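Reducing-end xylose-releasing exo-oligoxylanase Rex8A (PDB 6SUD) hydrolyses xylooligosaccharides, both linear and branched, releasing xylose from their reducing ends during the breakdown of xylan. Local coordinates at residues T35-I48 with L353-F367. The protein carries 1 engineered substitution. Sequence-based numbering, arbitrary orientation. Where two conformers were deposited one is given.
Sequences TWNDLFYGDEHTRI and LRQGKRRYYDNCLYF. With XYP (beta-D-xylopyranose), chain J; EDO (1,2-ethanediol), chain C.
Arg359 reaches across to the loop after helix 25-41 and grips Arg47 O side-on with two nitrogens, NE at 2.9 Å and NH2 at 2.8 Å, the oxygen lying in the guanidinium plane. Arg359 NH1 turns back to Gly356 O (3.0 Å), while the peptide joining His45 to Thr46 lies over one face of the group. Arg359 CG stands between its backbone N and carbonyl carbon (chi1 61°), and the extended chain beyond carries the guanidinium out to the loop. Beside it, Gly356 N donates to His45 O at 2.9 Å, and Asn363 binds both N and O of Arg354, fixing its amide.

Apolar packing runs from the roughly antiparallel helices of this family 8 (alpha/alpha)6 barrel onto the loops. Thr35 CG2 meets the Phe367 ring edge, 3.5 Å from CD1. Leu39 CD2 rests on Asn363 CB and Leu353 CD2; in the loop, Ile48 CD1 touches Cys364 SG.

A leucine in place of Arg359 would probably leave Arg47 O without the two N-H groups that grip it, and the loop freer to shift. With the Gly356-His45 bond, this carbonyl-held guanidinium ties loop 42-48 to turn 356-359, probably steadying adjacent Tyr360 of the xylose pocket, which hydrogen-bonds the inferred proton donor Glu70.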
ATOM      1  N   THR A  35       5.586  -9.785  15.234  1.00 16.48           N
ATOM      2  CA  THR A  35       5.038  -9.886  13.860  1.00 15.51           C
ATOM      3  C   THR A  35       6.197  -9.661  12.884  1.00 15.27           C
ATOM      4  O   THR A  35       6.360 -10.453  11.933  1.00 13.37           O
ATOM      5  CB  THR A  35       3.890  -8.902  13.618  1.00 15.82           C
ATOM      6  OG1 THR A  35       2.896  -9.129  14.616  1.00 15.99           O
ATOM      7  CG2 THR A  35       3.327  -9.039  12.219  1.00 16.06           C
ATOM      8  N   TRP A  36       6.996  -8.630  13.150  1.00 15.22           N
ATOM      9  CA  TRP A  36       8.219  -8.336  12.365  1.00 15.50           C
ATOM     10  C   TRP A  36       9.102  -9.583  12.279  1.00 15.71           C
ATOM     11  O   TRP A  36       9.484  -9.962  11.181  1.00 14.75           O
ATOM     12  CB  TRP A  36       9.009  -7.166  12.959  1.00 15.31           C
ATOM     13  CG  TRP A  36      10.367  -7.052  12.335  1.00 15.14           C
ATOM     14  CD1 TRP A  36      11.506  -7.656  12.784  1.00 15.74           C
ATOM     15  CD2 TRP A  36      10.728  -6.400  11.096  1.00 15.03           C
ATOM     16  NE1 TRP A  36      12.549  -7.405  11.938  1.00 15.79           N
ATOM     17  CE2 TRP A  36      12.103  -6.651  10.888  1.00 15.10           C
ATOM     18  CE3 TRP A  36      10.039  -5.652  10.135  1.00 14.28           C
ATOM     19  CZ2 TRP A  36      12.799  -6.156   9.788  1.00 14.57           C
ATOM     20  CZ3 TRP A  36      10.731  -5.154   9.054  1.00 14.31           C
ATOM     21  CH2 TRP A  36      12.091  -5.401   8.883  1.00 14.48           C
ATOM     22  N   ASN A  37       9.459 -10.156  13.429  0.50 15.97           N
ATOM     23  CA  ASN A  37      10.390 -11.312  13.524  0.50 16.58           C
ATOM     24  C   ASN A  37       9.882 -12.486  12.680  0.50 16.88           C
ATOM     25  O   ASN A  37      10.712 -13.121  11.992  0.50 15.94           O
ATOM     26  CB  ASN A  37      10.570 -11.719  14.984  0.50 16.56           C
ATOM     27  CG  ASN A  37      11.353 -10.663  15.728  0.50 16.38           C
ATOM     28  OD1 ASN A  37      12.252 -10.054  15.154  0.50 16.17           O
ATOM     29  ND2 ASN A  37      11.023 -10.425  16.987  0.50 16.41           N
ATOM     30  N   ASP A  38       8.590 -12.804  12.770  1.00 17.31           N
ATOM     31  CA  ASP A  38       7.995 -13.956  12.045  1.00 18.67           C
ATOM     32  C   ASP A  38       8.014 -13.702  10.536  1.00 17.21           C
ATOM     33  O   ASP A  38       8.378 -14.618   9.795  1.00 16.95           O
ATOM     34  CB  ASP A  38       6.581 -14.273  12.537  1.00 20.62           C
ATOM     35  CG  ASP A  38       6.535 -14.860  13.936  1.00 22.98           C
ATOM     36  OD1 ASP A  38       7.601 -15.241  14.452  1.00 25.68           O
ATOM     37  OD2 ASP A  38       5.428 -14.924  14.511  1.00 26.33           O
ATOM     38  N   LEU A  39       7.637 -12.513  10.088  1.00 16.21           N
ATOM     39  CA  LEU A  39       7.560 -12.220   8.634  1.00 16.35           C
ATOM     40  C   LEU A  39       8.940 -12.172   7.978  1.00 14.73           C
ATOM     41  O   LEU A  39       9.075 -12.670   6.852  1.00 14.30           O
ATOM     42  CB  LEU A  39       6.859 -10.879   8.447  1.00 16.92           C
ATOM     43  CG  LEU A  39       5.368 -10.943   8.172  1.00 18.15           C
ATOM     44  CD1 LEU A  39       4.991  -9.717   7.357  1.00 18.76           C
ATOM     45  CD2 LEU A  39       4.988 -12.235   7.448  1.00 18.48           C
ATOM     46  N   PHE A  40       9.924 -11.563   8.631  1.00 14.26           N
ATOM     47  CA  PHE A  40      11.284 -11.419   8.053  1.00 14.06           C
ATOM     48  C   PHE A  40      12.242 -12.544   8.466  1.00 15.41           C
ATOM     49  O   PHE A  40      13.174 -12.808   7.686  1.00 16.13           O
ATOM     50  CB  PHE A  40      11.867 -10.054   8.402  1.00 13.47           C
ATOM     51  CG  PHE A  40      11.186  -8.945   7.642  1.00 12.71           C
ATOM     52  CD1 PHE A  40       9.874  -8.603   7.921  1.00 12.85           C
ATOM     53  CD2 PHE A  40      11.794  -8.358   6.558  1.00 12.88           C
ATOM     54  CE1 PHE A  40       9.198  -7.656   7.164  1.00 12.67           C
ATOM     55  CE2 PHE A  40      11.131  -7.383   5.818  1.00 12.45           C
ATOM     56  CZ  PHE A  40       9.843  -7.023   6.140  1.00 12.02           C
ATOM     57  N   TYR A  41      12.080 -13.162   9.634  1.00 15.92           N
ATOM     58  CA  TYR A  41      13.056 -14.170  10.135  1.00 16.40           C
ATOM     59  C   TYR A  41      12.376 -15.433  10.659  1.00 18.34           C
ATOM     60  O   TYR A  41      13.040 -16.240  11.367  1.00 18.03           O
ATOM     61  CB  TYR A  41      13.908 -13.527  11.223  1.00 15.99           C
ATOM     62  CG  TYR A  41      14.786 -12.450  10.656  1.00 15.79           C
ATOM     63  CD1 TYR A  41      15.744 -12.788   9.721  1.00 16.43           C
ATOM     64  CD2 TYR A  41      14.617 -11.111  10.965  1.00 15.73           C
ATOM     65  CE1 TYR A  41      16.551 -11.835   9.126  1.00 16.22           C
ATOM     66  CE2 TYR A  41      15.410 -10.139  10.367  1.00 15.89           C
ATOM     67  CZ  TYR A  41      16.389 -10.505   9.457  1.00 16.36           C
ATOM     68  OH  TYR A  41      17.235  -9.597   8.886  1.00 15.27           O
ATOM     69  N   GLY A  42      11.111 -15.639  10.310  1.00 19.41           N
ATOM     70  CA  GLY A  42      10.343 -16.767  10.870  1.00 20.52           C
ATOM     71  C   GLY A  42      10.603 -18.058  10.128  1.00 21.56           C
ATOM     72  O   GLY A  42      11.560 -18.124   9.323  1.00 21.46           O
ATOM     73  N   ASP A  43       9.748 -19.052  10.357  1.00 23.46           N
ATOM     74  CA  ASP A  43       9.972 -20.416   9.815  1.00 24.77           C
ATOM     75  C   ASP A  43       9.607 -20.457   8.324  1.00 25.26           C
ATOM     76  O   ASP A  43       9.068 -19.456   7.796  1.00 23.67           O
ATOM     77  CB  ASP A  43       9.282 -21.474  10.678  1.00 26.01           C
ATOM     78  CG  ASP A  43       7.771 -21.573  10.530  1.00 27.28           C
ATOM     79  OD1 ASP A  43       7.232 -21.103   9.507  1.00 27.89           O
ATOM     80  OD2 ASP A  43       7.143 -22.130  11.446  1.00 29.45           O
ATOM     81  N   GLU A  44       9.854 -21.606   7.689  1.00 25.47           N
ATOM     82  CA  GLU A  44       9.701 -21.816   6.223  1.00 26.56           C
ATOM     83  C   GLU A  44       8.254 -21.606   5.748  1.00 24.75           C
ATOM     84  O   GLU A  44       8.093 -21.412   4.526  1.00 23.73           O
ATOM     85  CB  GLU A  44      10.210 -23.210   5.837  1.00 29.00           C
ATOM     86  CG  GLU A  44      11.714 -23.236   5.625  1.00 32.14           C
ATOM     87  CD  GLU A  44      12.366 -24.588   5.369  1.00 35.24           C
ATOM     88  OE1 GLU A  44      11.641 -25.551   5.031  1.00 36.85           O
ATOM     89  OE2 GLU A  44      13.614 -24.669   5.497  1.00 38.72           O
ATOM     90  N   HIS A  45       7.257 -21.648   6.644  1.00 23.84           N
ATOM     91  CA  HIS A  45       5.801 -21.604   6.312  1.00 22.94           C
ATOM     92  C   HIS A  45       5.204 -20.229   6.599  1.00 20.94           C
ATOM     93  O   HIS A  45       4.011 -20.064   6.337  1.00 21.33           O
ATOM     94  CB  HIS A  45       5.017 -22.645   7.124  1.00 25.38           C
ATOM     95  CG  HIS A  45       5.670 -23.983   7.156  1.00 27.20           C
ATOM     96  ND1 HIS A  45       5.851 -24.741   6.017  1.00 29.24           N
ATOM     97  CD2 HIS A  45       6.236 -24.674   8.171  1.00 28.65           C
ATOM     98  CE1 HIS A  45       6.485 -25.851   6.329  1.00 29.29           C
ATOM     99  NE2 HIS A  45       6.739 -25.833   7.644  1.00 29.18           N
ATOM    100  N   THR A  46       6.003 -19.301   7.116  1.00 19.25           N
ATOM    101  CA  THR A  46       5.534 -18.004   7.662  1.00 18.12           C
ATOM    102  C   THR A  46       6.289 -16.842   7.009  1.00 17.26           C
ATOM    103  O   THR A  46       5.628 -15.871   6.619  1.00 17.17           O
ATOM    104  CB  THR A  46       5.752 -17.920   9.174  1.00 18.76           C
ATOM    105  OG1 THR A  46       5.185 -19.071   9.810  1.00 20.21           O
ATOM    106  CG2 THR A  46       5.165 -16.655   9.761  1.00 19.34           C
ATOM    107  N   ARG A  47       7.616 -16.915   6.928  1.00 16.94           N
ATOM    108  CA  ARG A  47       8.430 -15.748   6.479  1.00 16.53           C
ATOM    109  C   ARG A  47       8.119 -15.418   5.024  1.00 15.53           C
ATOM    110  O   ARG A  47       7.762 -16.323   4.258  1.00 15.64           O
ATOM    111  CB  ARG A  47       9.939 -15.975   6.566  1.00 17.47           C
ATOM    112  CG  ARG A  47      10.506 -16.839   5.450  1.00 18.33           C
ATOM    113  CD  ARG A  47      11.896 -17.287   5.812  1.00 19.85           C
ATOM    114  NE  ARG A  47      12.797 -16.150   5.831  1.00 20.74           N
ATOM    115  CZ  ARG A  47      13.961 -16.097   6.462  1.00 21.34           C
ATOM    116  NH1 ARG A  47      14.687 -14.997   6.399  1.00 20.77           N
ATOM    117  NH2 ARG A  47      14.396 -17.124   7.171  1.00 21.61           N
ATOM    118  N   ILE A  48       8.285 -14.152   4.658  1.00 13.66           N
ATOM    119  CA  ILE A  48       8.142 -13.706   3.243  1.00 12.77           C
ATOM    120  C   ILE A  48       9.405 -12.968   2.798  1.00 12.52           C
ATOM    121  O   ILE A  48       9.456 -12.609   1.612  1.00 13.62           O
ATOM    122  CB  ILE A  48       6.873 -12.854   3.068  1.00 12.50           C
ATOM    123  CG1 ILE A  48       6.919 -11.580   3.909  1.00 12.36           C
ATOM    124  CG2 ILE A  48       5.633 -13.690   3.353  1.00 12.66           C
ATOM    125  CD1 ILE A  48       5.750 -10.651   3.688  1.00 12.49           C
ATOM    126  N   LEU A 353      -0.824 -14.421  11.916  1.00 14.94           N
ATOM    127  CA  LEU A 353      -0.288 -14.371  10.535  1.00 14.41           C
ATOM    128  C   LEU A 353      -0.772 -15.601   9.768  1.00 14.62           C
ATOM    129  O   LEU A 353      -0.872 -16.701  10.363  1.00 13.74           O
ATOM    130  CB  LEU A 353       1.237 -14.346  10.585  1.00 14.48           C
ATOM    131  CG  LEU A 353       1.853 -13.002  10.954  1.00 14.71           C
ATOM    132  CD1 LEU A 353       3.326 -13.177  11.294  1.00 14.97           C
ATOM    133  CD2 LEU A 353       1.661 -11.987   9.837  1.00 14.34           C
ATOM    134  N   ARG A 354      -1.022 -15.443   8.476  1.00 14.43           N
ATOM    135  CA  ARG A 354      -1.316 -16.602   7.605  1.00 15.66           C
ATOM    136  C   ARG A 354      -0.031 -17.411   7.393  1.00 16.29           C
ATOM    137  O   ARG A 354       1.062 -16.806   7.380  1.00 16.25           O
ATOM    138  CB  ARG A 354      -1.925 -16.134   6.287  1.00 16.71           C
ATOM    139  CG  ARG A 354      -2.444 -17.280   5.441  1.00 17.51           C
ATOM    140  CD  ARG A 354      -3.318 -16.787   4.318  1.00 18.08           C
ATOM    141  NE  ARG A 354      -3.831 -17.920   3.572  1.00 18.55           N
ATOM    142  CZ  ARG A 354      -4.533 -17.835   2.450  1.00 18.88           C
ATOM    143  NH1 ARG A 354      -4.818 -16.655   1.922  1.00 17.49           N
ATOM    144  NH2 ARG A 354      -4.947 -18.941   1.855  1.00 19.24           N
ATOM    145  N   GLN A 355      -0.165 -18.729   7.223  1.00 16.53           N
ATOM    146  CA  GLN A 355       0.951 -19.629   6.824  1.00 16.76           C
ATOM    147  C   GLN A 355       0.633 -20.330   5.500  1.00 16.12           C
ATOM    148  O   GLN A 355      -0.530 -20.312   5.072  1.00 16.02           O
ATOM    149  CB  GLN A 355       1.242 -20.644   7.932  1.00 17.50           C
ATOM    150  CG  GLN A 355       1.596 -19.987   9.257  1.00 17.84           C
ATOM    151  CD  GLN A 355       2.257 -20.935  10.225  1.00 19.31           C
ATOM    152  OE1 GLN A 355       2.828 -21.953   9.840  1.00 20.21           O
ATOM    153  NE2 GLN A 355       2.197 -20.594  11.501  1.00 20.49           N
ATOM    154  N   GLY A 356       1.665 -20.909   4.882  1.00 16.15           N
ATOM    155  CA  GLY A 356       1.554 -21.724   3.660  1.00 16.36           C
ATOM    156  C   GLY A 356       1.572 -20.876   2.402  1.00 17.08           C
ATOM    157  O   GLY A 356       1.843 -19.669   2.505  1.00 15.40           O
ATOM    158  N   LYS A 357       1.227 -21.489   1.267  1.00 17.68           N
ATOM    159  CA  LYS A 357       1.605 -21.018  -0.094  1.00 18.57           C
ATOM    160  C   LYS A 357       1.040 -19.616  -0.377  1.00 18.39           C
ATOM    161  O   LYS A 357       1.734 -18.829  -1.065  1.00 18.38           O
ATOM    162  CB  LYS A 357       1.161 -22.050  -1.138  1.00 19.89           C
ATOM    163  CG  LYS A 357       1.201 -21.558  -2.576  1.00 21.71           C
ATOM    164  CD  LYS A 357       1.241 -22.650  -3.612  1.00 22.51           C
ATOM    165  CE  LYS A 357       1.658 -22.131  -4.975  1.00 23.22           C
ATOM    166  NZ  LYS A 357       3.066 -21.656  -4.993  1.00 23.53           N
ATOM    167  N   ARG A 358      -0.141 -19.274   0.138  1.00 17.91           N
ATOM    168  CA  ARG A 358      -0.869 -18.039  -0.276  1.00 18.48           C
ATOM    169  C   ARG A 358      -0.618 -16.870   0.686  1.00 16.13           C
ATOM    170  O   ARG A 358      -1.336 -15.854   0.582  1.00 16.47           O
ATOM    171  CB  ARG A 358      -2.365 -18.346  -0.354  1.00 20.70           C
ATOM    172  CG  ARG A 358      -2.709 -19.444  -1.348  1.00 23.03           C
ATOM    173  CD  ARG A 358      -2.448 -19.008  -2.773  1.00 25.19           C
ATOM    174  NE  ARG A 358      -1.956 -20.085  -3.619  1.00 27.44           N
ATOM    175  CZ  ARG A 358      -1.642 -19.960  -4.906  1.00 28.01           C
ATOM    176  NH1 ARG A 358      -1.780 -18.795  -5.523  1.00 28.24           N
ATOM    177  NH2 ARG A 358      -1.231 -21.013  -5.586  1.00 28.70           N
ATOM    178  N   ARG A 359       0.393 -16.964   1.544  1.00 14.64           N
ATOM    179  CA  ARG A 359       0.480 -16.119   2.763  1.00 13.71           C
ATOM    180  C   ARG A 359       0.944 -14.697   2.455  1.00 12.43           C
ATOM    181  O   ARG A 359       0.626 -13.806   3.266  1.00 11.42           O
ATOM    182  CB  ARG A 359       1.451 -16.727   3.775  1.00 14.30           C
ATOM    183  CG  ARG A 359       2.879 -16.867   3.267  1.00 14.76           C
ATOM    184  CD  ARG A 359       3.748 -17.497   4.334  1.00 15.28           C
ATOM    185  NE  ARG A 359       5.140 -17.624   3.951  1.00 15.89           N
ATOM    186  CZ  ARG A 359       5.649 -18.624   3.227  1.00 15.93           C
ATOM    187  NH1 ARG A 359       4.873 -19.598   2.775  1.00 15.24           N
ATOM    188  NH2 ARG A 359       6.942 -18.637   2.951  1.00 16.91           N
ATOM    189  N   TYR A 360       1.677 -14.495   1.363  1.00 11.62           N
ATOM    190  CA  TYR A 360       2.390 -13.227   1.078  1.00 10.84           C
ATOM    191  C   TYR A 360       1.435 -12.035   1.213  1.00  9.68           C
ATOM    192  O   TYR A 360       1.702 -11.136   2.030  1.00  9.51           O
ATOM    193  CB  TYR A 360       3.046 -13.282  -0.300  1.00 11.08           C
ATOM    194  CG  TYR A 360       3.270 -11.951  -0.971  1.00 10.87           C
ATOM    195  CD1 TYR A 360       4.320 -11.127  -0.606  1.00 10.90           C
ATOM    196  CD2 TYR A 360       2.447 -11.535  -2.004  1.00 10.99           C
ATOM    197  CE1 TYR A 360       4.523  -9.904  -1.228  1.00 10.98           C
ATOM    198  CE2 TYR A 360       2.645 -10.330  -2.654  1.00 11.36           C
ATOM    199  CZ  TYR A 360       3.694  -9.516  -2.269  1.00 11.18           C
ATOM    200  OH  TYR A 360       3.882  -8.335  -2.930  1.00 12.21           O
ATOM    201  N   TYR A 361       0.359 -12.010   0.428  1.00  8.97           N
ATOM    202  CA  TYR A 361      -0.504 -10.804   0.330  1.00  8.33           C
ATOM    203  C   TYR A 361      -1.214 -10.544   1.671  1.00  7.83           C
ATOM    204  O   TYR A 361      -1.242  -9.405   2.195  1.00  7.67           O
ATOM    205  CB  TYR A 361      -1.483 -10.951  -0.830  1.00  8.27           C
ATOM    206  CG  TYR A 361      -2.229  -9.679  -1.128  1.00  8.05           C
ATOM    207  CD1 TYR A 361      -1.562  -8.551  -1.585  1.00  8.20           C
ATOM    208  CD2 TYR A 361      -3.600  -9.615  -0.987  1.00  8.11           C
ATOM    209  CE1 TYR A 361      -2.247  -7.380  -1.859  1.00  8.01           C
ATOM    210  CE2 TYR A 361      -4.300  -8.454  -1.257  1.00  8.08           C
ATOM    211  CZ  TYR A 361      -3.620  -7.331  -1.695  1.00  8.12           C
ATOM    212  OH  TYR A 361      -4.333  -6.206  -1.982  1.00  8.17           O
ATOM    213  N   ASP A 362      -1.781 -11.586   2.256  1.00  7.98           N
ATOM    214  CA  ASP A 362      -2.462 -11.477   3.572  1.00  8.33           C
ATOM    215  C   ASP A 362      -1.507 -10.846   4.593  1.00  8.57           C
ATOM    216  O   ASP A 362      -1.922  -9.976   5.356  1.00  8.14           O
ATOM    217  CB  ASP A 362      -2.895 -12.855   4.074  1.00  8.50           C
ATOM    218  CG  ASP A 362      -3.922 -13.532   3.186  1.00  8.60           C
ATOM    219  OD1 ASP A 362      -3.514 -14.233   2.250  1.00  8.79           O
ATOM    220  OD2 ASP A 362      -5.129 -13.343   3.435  1.00  9.08           O
ATOM    221  N   ASN A 363      -0.270 -11.349   4.643  1.00  8.73           N
ATOM    222  CA  ASN A 363       0.714 -11.009   5.704  1.00  9.52           C
ATOM    223  C   ASN A 363       1.245  -9.583   5.498  1.00  9.81           C
ATOM    224  O   ASN A 363       1.544  -8.917   6.509  1.00 10.53           O
ATOM    225  CB  ASN A 363       1.820 -12.057   5.755  1.00  9.69           C
ATOM    226  CG  ASN A 363       1.337 -13.334   6.411  1.00  9.53           C
ATOM    227  OD1 ASN A 363       0.185 -13.416   6.834  1.00 10.40           O
ATOM    228  ND2 ASN A 363       2.211 -14.317   6.531  1.00 10.00           N
ATOM    229  N   CYS A 364       1.346  -9.112   4.257  1.00 10.44           N
ATOM    230  CA  CYS A 364       1.718  -7.695   3.983  1.00 10.40           C
ATOM    231  C   CYS A 364       0.643  -6.774   4.582  1.00  9.94           C
ATOM    232  O   CYS A 364       0.992  -5.886   5.403  1.00  9.82           O
ATOM    233  CB  CYS A 364       1.924  -7.439   2.494  1.00 11.17           C
ATOM    234  SG  CYS A 364       3.414  -8.234   1.825  1.00 12.11           S
ATOM    235  N   LEU A 365      -0.625  -7.006   4.226  1.00  9.46           N
ATOM    236  CA  LEU A 365      -1.766  -6.172   4.690  1.00  9.73           C
ATOM    237  C   LEU A 365      -1.875  -6.281   6.219  1.00  9.48           C
ATOM    238  O   LEU A 365      -2.083  -5.228   6.867  1.00  9.49           O
ATOM    239  CB  LEU A 365      -3.059  -6.642   4.016  1.00  9.41           C
ATOM    240  CG  LEU A 365      -3.381  -6.036   2.649  1.00 10.03           C
ATOM    241  CD1 LEU A 365      -2.161  -5.972   1.749  1.00 10.24           C
ATOM    242  CD2 LEU A 365      -4.504  -6.803   1.983  1.00 10.08           C
ATOM    243  N   TYR A 366      -1.723  -7.491   6.762  1.00  9.40           N
ATOM    244  CA  TYR A 366      -1.681  -7.772   8.226  1.00  9.82           C
ATOM    245  C   TYR A 366      -0.660  -6.845   8.895  1.00  9.49           C
ATOM    246  O   TYR A 366      -1.013  -6.125   9.855  1.00  9.25           O
ATOM    247  CB  TYR A 366      -1.329  -9.239   8.493  1.00 10.32           C
ATOM    248  CG  TYR A 366      -1.381  -9.709   9.929  1.00 10.98           C
ATOM    249  CD1 TYR A 366      -0.331  -9.485  10.808  1.00 11.42           C
ATOM    250  CD2 TYR A 366      -2.469 -10.418  10.402  1.00 11.46           C
ATOM    251  CE1 TYR A 366      -0.365  -9.935  12.118  1.00 11.71           C
ATOM    252  CE2 TYR A 366      -2.521 -10.880  11.706  1.00 11.99           C
ATOM    253  CZ  TYR A 366      -1.465 -10.643  12.569  1.00 12.14           C
ATOM    254  OH  TYR A 366      -1.504 -11.105  13.854  1.00 13.11           O
ATOM    255  N   PHE A 367       0.576  -6.835   8.412  1.00  9.16           N
ATOM    256  CA  PHE A 367       1.654  -6.056   9.070  1.00  9.66           C
ATOM    257  C   PHE A 367       1.328  -4.563   9.071  1.00  9.88           C
ATOM    258  O   PHE A 367       1.537  -3.889  10.103  1.00  9.77           O
ATOM    259  CB  PHE A 367       3.020  -6.303   8.441  1.00 10.32           C
ATOM    260  CG  PHE A 367       4.096  -5.669   9.275  1.00 10.93           C
ATOM    261  CD1 PHE A 367       4.557  -6.290  10.417  1.00 12.01           C
ATOM    262  CD2 PHE A 367       4.576  -4.411   8.976  1.00 11.62           C
ATOM    263  CE1 PHE A 367       5.508  -5.689  11.225  1.00 11.71           C
ATOM    264  CE2 PHE A 367       5.551  -3.823   9.767  1.00 12.18           C
ATOM    265  CZ  PHE A 367       6.012  -4.465  10.889  1.00 12.11           C
TER
HETATM  266  O1  XYP J 508      -2.672 -12.909  -4.842  1.00 18.87           O
HETATM  267  C1  XYP J 508      -2.483 -11.489  -4.800  1.00 18.04           C
HETATM  268  C2  XYP J 508      -1.100 -11.186  -5.372  1.00 18.05           C
HETATM  269  C3  XYP J 508      -0.876  -9.701  -5.282  1.00 17.48           C
HETATM  270  C4  XYP J 508      -1.931  -8.976  -6.087  1.00 18.18           C
HETATM  271  C5  XYP J 508      -3.326  -9.389  -5.640  1.00 18.68           C
HETATM  272  O2  XYP J 508      -0.022 -11.846  -4.678  1.00 17.03           O
HETATM  273  O3  XYP J 508       0.425  -9.389  -5.780  1.00 17.78           O
HETATM  274  O4  XYP J 508      -1.701  -7.576  -5.893  1.00 18.94           O
HETATM  275  O5  XYP J 508      -3.465 -10.821  -5.620  1.00 18.45           O
HETATM  276  C1  EDO C 501      16.988  -6.467  12.305  1.00 20.85           C
HETATM  277  O1  EDO C 501      17.646  -7.647  11.872  1.00 21.45           O
HETATM  278  C2  EDO C 501      15.583  -6.684  12.204  1.00 20.71           C
HETATM  279  O2  EDO C 501      15.221  -7.847  12.919  1.00 21.83           O
HETATM  280  O   HOH W   1       1.388 -11.211  15.203  1.00 24.57           O